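Putative thiosulfate sulfurtransferase YNJE (PDB 2WLR) catalyses the transfer of sulfur from thiosulfate to cyanide, giving thiocyanate and sulfite, as a monomeric periplasmic enzyme built from rhodanese domains. Local coordinates at residues A[277-282]-A[288-293]; A[394-397]-A[402-405]. All coordinates share one frame; numbering follows the deposited sequence.

Read from the N terminus, the chain forms helix 276-280, turns and enters strand 288-292; contact 1 closes that short loop, bringing the end of the helix against the start of the strand. About a hundred residues later, helix 392-396 is followed by a second turn, which contact 2 closes as the chain runs on into strand 404-405. The two loops neither nest nor cross but follow one another in series, their centres about 12 Å apart. Side chains join them: Arg280 NH2 lies 3.0 Å from Asn402 OD1, a probable hydrogen bond, and the same guanidinium packs beside Trp396. Together they tie an early helix of the rhodanese-like domain to the turn and short strand after helix 392-396.

Contact 1. Residues A[277-282]-A[288-293]; sequences EQARGL and ASLVSI
A helix-turn-strand unit of the rhodanese-like domain, in which a helix leads into a strand of the parallel sheet, brings Leu282 and Ala279 down onto Ala288 and Leu290. Leu282 reaches the strand with both methyls. Its CG lies anti to the carbonyl carbon (chi1 -59°), and from there CD2 rests on Ala288 CB at 3.8 Å while CD1 comes to 3.7 Å from Ser289 O. One turn back, the methyl of Ala279 meets the forked end of Leu290, with CB 4.0 Å from CD1; Leu290 CD2 also lies against Ala279 O. That carbonyl is already engaged by Leu282 N, a bond three residues back along the chain.

The direct touching is thus largely apolar, and a water lies between two backbone oxygens, Leu282 O (2.6 Å) and Ala288 O (2.8 Å). On the helix's far side Arg280 grips Glu277 side-on, NE to OE1 and NH2 to OE2 at 2.9 Å, a salt bridge that holds the guanidinium in place.

Strand 288-292 runs between strands 360-363 and 319-320; Leu282 also packs on Gln360 and Ser362, and Ala279 and Leu290 share Tyr389 of strand 386-389.

Contact 2. Residues A[394-397]-A[402-405]; sequences YEWS and NPVA
Two hydrogen bonds between Trp396 and the chain at Asn402 and Pro403 close the turn that follows helix 392-396, a worked case of a loop whose two ends are joined by two bonds, one from each side. In the first, Asn402 ND2 gives a nearly straight bond to Trp396 O (2.8 Å), lying in the carbonyl plane on a lone pair. In the second the roles are exchanged: Trp396 NE1, at the indole edge, donates to Pro403 O at 2.9 Å. The oxygen lies close to the ring plane, but the nitrogen stands 41° out of the carbonyl plane.

Contacts of the indole ring accompany these bonds. Asn402 CB sits over one face of the indole, 3.6 Å from the centroid of its five-membered ring, a CH-pi contact, and the amide is stacked on the ring with the planes 25° apart. Trp396 CG lies anti to its own backbone N (chi1 -173°), which carries the indole across to Asn402, and its CZ2 meets Pro403 CD at 3.9 Å. With an alanine here in place of Trp396, Pro403 O is likely to lose its indole donor and Asn402 CB the ring face beneath it.

Met276 of helix 276-280 also packs on both Trp396 and Asn402, while Pro403 bonds through its backbone to Ala316 and strand 404-405 pairs antiparallel with strand 314-315.

Contact 1. Residues A[277-282]-A[288-293]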
loop_
_atom_site.group_PDB
_atom_site.type_symbol
_atom_site.label_atom_id
_atom_site.label_comp_id
_atom_site.label_asym_id
_atom_site.label_seq_id
_atom_site.Cartn_x
_atom_site.Cartn_y
_atom_site.Cartn_z
ATOM N N GLU A 277 10.252 -12.038 -20.941
ATOM C CA GLU A 277 10.706 -13.430 -20.866
ATOM C C GLU A 277 10.898 -13.924 -19.432
ATOM O O GLU A 277 10.575 -15.068 -19.097
ATOM C CB GLU A 277 11.958 -13.610 -21.719
ATOM C CG GLU A 277 11.679 -13.419 -23.210
ATOM C CD GLU A 277 10.475 -14.221 -23.718
ATOM O OE1 GLU A 277 10.387 -15.447 -23.450
ATOM O OE2 GLU A 277 9.591 -13.618 -24.369
ATOM N N GLN A 278 11.352 -13.038 -18.558
ATOM C CA GLN A 278 11.452 -13.364 -17.137
ATOM C C GLN A 278 10.056 -13.590 -16.542
ATOM O O GLN A 278 9.841 -14.534 -15.780
ATOM C CB GLN A 278 12.159 -12.248 -16.372
ATOM C CG GLN A 278 13.631 -12.110 -16.687
ATOM C CD GLN A 278 14.205 -10.856 -16.079
ATOM O OE1 GLN A 278 13.683 -9.762 -16.261
ATOM N NE2 GLN A 278 15.267 -11.014 -15.338
ATOM N N ALA A 279 9.105 -12.740 -16.909
ATOM C CA ALA A 279 7.738 -12.888 -16.427
ATOM C C ALA A 279 7.131 -14.212 -16.892
ATOM O O ALA A 279 6.516 -14.935 -16.102
ATOM C CB ALA A 279 6.886 -11.714 -16.892
ATOM N N ARG A 280 7.320 -14.501 -18.175
ATOM C CA ARG A 280 6.851 -15.763 -18.778
ATOM C C ARG A 280 7.373 -16.936 -17.983
ATOM O O ARG A 280 6.667 -17.930 -17.770
ATOM C CB ARG A 280 7.334 -15.865 -20.231
ATOM C CG ARG A 280 6.729 -17.043 -20.972
ATOM C CD ARG A 280 7.413 -17.281 -22.316
ATOM N NE ARG A 280 7.555 -16.078 -23.133
ATOM C CZ ARG A 280 6.588 -15.544 -23.880
ATOM N NH1 ARG A 280 5.376 -16.094 -23.921
ATOM N NH2 ARG A 280 6.834 -14.436 -24.567
ATOM N N GLY A 281 8.623 -16.839 -17.544
ATOM C CA GLY A 281 9.244 -17.878 -16.729
ATOM C C GLY A 281 8.628 -18.160 -15.369
ATOM O O GLY A 281 8.953 -19.168 -14.729
ATOM N N LEU A 282 7.746 -17.274 -14.890
ATOM C CA LEU A 282 7.123 -17.484 -13.584
ATOM C C LEU A 282 5.828 -18.292 -13.681
ATOM O O LEU A 282 5.283 -18.723 -12.663
ATOM C CB LEU A 282 6.792 -16.140 -12.930
ATOM C CG LEU A 282 7.952 -15.184 -12.689
ATOM C CD1 LEU A 282 7.425 -13.957 -11.924
ATOM C CD2 LEU A 282 9.048 -15.831 -11.890
ATOM N N ALA A 288 6.432 -19.790 -7.863
ATOM C CA ALA A 288 6.401 -18.463 -8.459
ATOM C C ALA A 288 4.994 -18.138 -8.898
ATOM O O ALA A 288 4.211 -19.027 -9.233
ATOM C CB ALA A 288 7.377 -18.383 -9.662
ATOM N N SER A 289 4.668 -16.843 -8.894
ATOM C CA SER A 289 3.399 -16.341 -9.399
ATOM C C SER A 289 3.611 -15.090 -10.208
ATOM O O SER A 289 4.362 -14.212 -9.777
ATOM C CB SER A 289 2.469 -15.986 -8.242
ATOM O OG SER A 289 1.968 -17.154 -7.594
ATOM N N LEU A 290 2.955 -15.007 -11.366
ATOM C CA LEU A 290 2.799 -13.779 -12.129
ATOM C C LEU A 290 1.382 -13.329 -11.825
ATOM O O LEU A 290 0.398 -14.037 -12.068
ATOM C CB LEU A 290 3.026 -13.993 -13.633
ATOM C CG LEU A 290 3.048 -12.745 -14.496
ATOM C CD1 LEU A 290 4.095 -11.718 -14.038
ATOM C CD2 LEU A 290 3.256 -13.151 -15.957
ATOM N N VAL A 291 1.270 -12.135 -11.265
ATOM C CA VAL A 291 0.041 -11.691 -10.606
ATOM C C VAL A 291 -0.568 -10.489 -11.298
ATOM O O VAL A 291 0.037 -9.402 -11.379
ATOM C CB VAL A 291 0.298 -11.346 -9.130
ATOM C CG1 VAL A 291 -0.952 -10.865 -8.470
ATOM C CG2 VAL A 291 0.865 -12.535 -8.374
ATOM N N SER A 292 -1.804 -10.620 -11.771
ATOM C CA SER A 292 -2.538 -9.578 -12.403
ATOM C C SER A 292 -3.223 -8.695 -11.374
ATOM O O SER A 292 -4.126 -9.135 -10.631
ATOM C CB SER A 292 -3.626 -10.175 -13.303
ATOM O OG SER A 292 -4.399 -9.157 -13.870
ATOM N N ILE A 293 -2.800 -7.429 -11.326
ATOM C CA ILE A 293 -3.474 -6.389 -10.547
ATOM C C ILE A 293 -4.326 -5.585 -11.511
ATOM O O ILE A 293 -4.088 -4.429 -11.802
ATOM C CB ILE A 293 -2.456 -5.520 -9.754
ATOM C CG1 ILE A 293 -1.485 -6.410 -8.970
ATOM C CG2 ILE A 293 -3.193 -4.550 -8.835
ATOM C CD1 ILE A 293 -2.169 -7.278 -7.950
HETATM O O HOH W 1 2.973 -19.568 -11.725
#

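Contact 2. Residues A[394-397]-A[402-405]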
loop_
_atom_site.group_PDB
_atom_site.type_symbol
_atom_site.label_atom_id
_atom_site.label_comp_id
_atom_site.label_asym_id
_atom_site.label_seq_id
_atom_site.Cartn_x
_atom_site.Cartn_y
_atom_site.Cartn_z
ATOM N N TYR A 394 -0.117 -4.611 -21.844
ATOM C CA TYR A 394 0.193 -3.858 -23.066
ATOM C C TYR A 394 1.287 -4.496 -23.896
ATOM O O TYR A 394 1.162 -4.637 -25.107
ATOM C CB TYR A 394 0.598 -2.409 -22.717
ATOM C CG TYR A 394 0.549 -1.366 -23.824
ATOM C CD1 TYR A 394 -0.194 -1.556 -24.997
ATOM C CD2 TYR A 394 1.194 -0.151 -23.674
ATOM C CE1 TYR A 394 -0.231 -0.577 -25.992
ATOM C CE2 TYR A 394 1.160 0.820 -24.655
ATOM C CZ TYR A 394 0.424 0.614 -25.802
ATOM O OH TYR A 394 0.417 1.626 -26.744
ATOM N N GLU A 395 2.374 -4.889 -23.255
ATOM C CA GLU A 395 3.440 -5.560 -23.956
ATOM C C GLU A 395 3.023 -6.964 -24.370
ATOM O O GLU A 395 3.208 -7.343 -25.546
ATOM C CB GLU A 395 4.694 -5.599 -23.096
ATOM C CG GLU A 395 5.893 -6.155 -23.862
ATOM C CD GLU A 395 7.100 -6.399 -23.022
ATOM O OE1 GLU A 395 6.980 -6.746 -21.818
ATOM O OE2 GLU A 395 8.187 -6.279 -23.617
ATOM N N TRP A 396 2.497 -7.743 -23.434
ATOM C CA TRP A 396 2.201 -9.161 -23.679
ATOM C C TRP A 396 1.321 -9.295 -24.901
ATOM O O TRP A 396 1.634 -10.066 -25.824
ATOM C CB TRP A 396 1.506 -9.764 -22.466
ATOM C CG TRP A 396 1.297 -11.230 -22.527
ATOM C CD1 TRP A 396 0.181 -11.876 -22.932
ATOM C CD2 TRP A 396 2.208 -12.224 -22.086
ATOM N NE1 TRP A 396 0.337 -13.215 -22.796
ATOM C CE2 TRP A 396 1.577 -13.479 -22.283
ATOM C CE3 TRP A 396 3.506 -12.197 -21.559
ATOM C CZ2 TRP A 396 2.195 -14.681 -21.969
ATOM C CZ3 TRP A 396 4.116 -13.400 -21.250
ATOM C CH2 TRP A 396 3.457 -14.624 -21.452
ATOM N N SER A 397 0.257 -8.516 -24.944
ATOM C CA SER A 397 -0.756 -8.648 -25.980
ATOM C C SER A 397 -0.366 -7.957 -27.284
ATOM O O SER A 397 -1.094 -8.062 -28.278
ATOM C CB SER A 397 -2.119 -8.150 -25.460
ATOM O OG SER A 397 -2.163 -6.747 -25.233
ATOM N N ASN A 402 1.448 -14.655 -27.978
ATOM C CA ASN A 402 1.530 -14.870 -26.535
ATOM C C ASN A 402 0.197 -15.403 -25.989
ATOM O O ASN A 402 -0.833 -14.842 -26.314
ATOM C CB ASN A 402 1.893 -13.571 -25.824
ATOM C CG ASN A 402 3.356 -13.256 -25.926
ATOM O OD1 ASN A 402 4.197 -14.155 -25.903
ATOM N ND2 ASN A 402 3.674 -11.979 -25.998
ATOM N N PRO A 403 0.220 -16.487 -25.203
ATOM C CA PRO A 403 -1.026 -17.125 -24.759
ATOM C C PRO A 403 -1.905 -16.209 -23.916
ATOM O O PRO A 403 -1.398 -15.540 -22.988
ATOM C CB PRO A 403 -0.538 -18.303 -23.924
ATOM C CG PRO A 403 0.835 -18.600 -24.436
ATOM C CD PRO A 403 1.401 -17.261 -24.781
ATOM N N VAL A 404 -3.196 -16.186 -24.245
ATOM C CA VAL A 404 -4.200 -15.329 -23.608
ATOM C C VAL A 404 -5.277 -16.196 -22.941
ATOM O O VAL A 404 -5.739 -17.205 -23.520
ATOM C CB VAL A 404 -4.868 -14.348 -24.641
ATOM C CG1 VAL A 404 -6.078 -13.611 -24.031
ATOM C CG2 VAL A 404 -3.864 -13.351 -25.192
ATOM N N ALA A 405 -5.669 -15.828 -21.718
ATOM C CA ALA A 405 -6.812 -16.455 -21.030
ATOM C C ALA A 405 -7.967 -15.473 -21.018
ATOM O O ALA A 405 -7.763 -14.261 -20.944
ATOM C CB ALA A 405 -6.467 -16.841 -19.606
#